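Local coordinates for protein glycosyl hydrolase family 88 (Pedobacter heparinus, PDB 3WIW) that hydrolyses unsaturated glucuronyl residues in heparin-derived saccharides and folds as an alpha6/alpha6-barrel, at residues A[257-260]-A[264-267]. Sequence-based numbering, arbitrary orientation. Where two conformers were deposited one is given.
Sequences MSYK and DKKF
Tyr259 extends its CG trans to the backbone N (chi1 180°), which lays the ring alongside the chain of Lys265, while Phe267, whose CG stands anti to the carbonyl carbon (chi1 -64°), turns its ring against Ser258. One face of the Phe267 ring receives the CB of Ser258 in a CH-pi contact, 4.1 Å from the ring centroid and 28° off the normal; CD2 is the ring atom nearest to that CB. Close by, Tyr259 CB and Phe267 CB meet at 4.0 Å. The Tyr259 ring turns its edge to the Asp264 carbonyl, near the ring plane, with CD1 3.2 Å from Asp264 O. Farther out, in the conformer given, Lys265 points the same way as the tyrosine, its CD and CE beside the phenol. With an alanine at Tyr259, the Asp264 carbonyl oxygen and the Lys265 chain would probably lose their aromatic neighbour, leaving a gap where the ring had lain. The contact joins the end of helix 245-262 to the start of helix 265-279, a short turn linking two successive helices of the alpha6/alpha6-barrel. Asp264 is the N-cap of the second helix: its OD1 accepts from Lys266 N at 3.0 Å, through the lone pair facing away from OD2, which forms a salt bridge with Lys199. Helix 192-208 lies against Phe267 through Ala202, Val203 and Met206, and Ser258 OG bonds to Gly254 O and Tyr183 OH. No direct hydrogen bond crosses the contact; Thr262 OG1 in the turn bridges Ser258 O and Asp264 N, and the side chains meet mainly carbon to carbon or ring edge to carbonyl oxygen.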
# COMPACT_ATOMS: atom_id res chain seq x y z
N MET A 257 5.48 -6.19 7.39
CA MET A 257 5.05 -5.19 8.36
C MET A 257 4.54 -5.86 9.65
O MET A 257 4.83 -5.38 10.75
CB MET A 257 4.01 -4.26 7.71
CG MET A 257 3.29 -3.31 8.65
SD MET A 257 1.86 -4.05 9.52
CE MET A 257 0.80 -4.41 8.11
N SER A 258 3.80 -6.97 9.55
CA SER A 258 3.32 -7.64 10.77
C SER A 258 4.50 -8.16 11.57
O SER A 258 4.45 -8.12 12.79
CB SER A 258 2.38 -8.79 10.43
OG SER A 258 1.12 -8.30 9.99
N TYR A 259 5.54 -8.68 10.90
CA TYR A 259 6.76 -9.05 11.62
C TYR A 259 7.38 -7.84 12.33
O TYR A 259 7.72 -7.91 13.51
CB TYR A 259 7.79 -9.76 10.74
CG TYR A 259 9.03 -10.09 11.55
CD1 TYR A 259 9.00 -11.09 12.52
CD2 TYR A 259 10.20 -9.36 11.40
CE1 TYR A 259 10.12 -11.39 13.26
CE2 TYR A 259 11.34 -9.66 12.14
CZ TYR A 259 11.29 -10.67 13.07
OH TYR A 259 12.41 -10.96 13.81
N LYS A 260 7.52 -6.74 11.61
CA LYS A 260 8.13 -5.53 12.17
C LYS A 260 7.40 -5.10 13.44
O LYS A 260 8.04 -4.72 14.43
CB LYS A 260 8.08 -4.43 11.12
CG LYS A 260 8.75 -3.12 11.49
CD LYS A 260 8.61 -2.22 10.25
CE LYS A 260 9.46 -0.97 10.25
NZ LYS A 260 9.16 -0.24 8.98
N ASP A 264 6.73 -11.63 15.66
CA ASP A 264 6.39 -13.04 15.63
C ASP A 264 7.05 -13.67 14.41
O ASP A 264 6.75 -13.30 13.27
CB ASP A 264 4.87 -13.22 15.60
CG ASP A 264 4.45 -14.65 15.86
OD1 ASP A 264 5.06 -15.57 15.29
OD2 ASP A 264 3.51 -14.87 16.66
N LYS A 265 7.97 -14.60 14.66
CA LYS A 265 8.76 -15.21 13.59
C LYS A 265 7.92 -15.92 12.52
O LYS A 265 8.36 -16.04 11.38
CB LYS A 265 9.80 -16.15 14.20
CG LYS A 265 10.94 -15.42 14.89
CD LYS A 265 11.77 -14.61 13.90
CE LYS A 265 12.96 -13.97 14.59
NZ LYS A 265 13.70 -14.95 15.43
N LYS A 266 6.72 -16.35 12.87
CA LYS A 266 5.85 -16.99 11.88
C LYS A 266 5.58 -16.04 10.71
O LYS A 266 5.49 -16.45 9.54
CB LYS A 266 4.52 -17.40 12.47
CG LYS A 266 4.63 -18.54 13.44
CD LYS A 266 3.27 -18.84 14.05
CE LYS A 266 3.36 -20.01 15.02
NZ LYS A 266 2.01 -20.43 15.48
N PHE A 267 5.48 -14.75 11.00
CA PHE A 267 5.21 -13.77 9.96
C PHE A 267 6.41 -13.55 9.03
O PHE A 267 6.24 -13.41 7.82
CB PHE A 267 4.78 -12.44 10.58
CG PHE A 267 3.48 -12.51 11.34
CD1 PHE A 267 2.45 -13.37 10.96
CD2 PHE A 267 3.28 -11.68 12.43
CE1 PHE A 267 1.24 -13.38 11.67
CE2 PHE A 267 2.09 -11.70 13.15
CZ PHE A 267 1.07 -12.55 12.76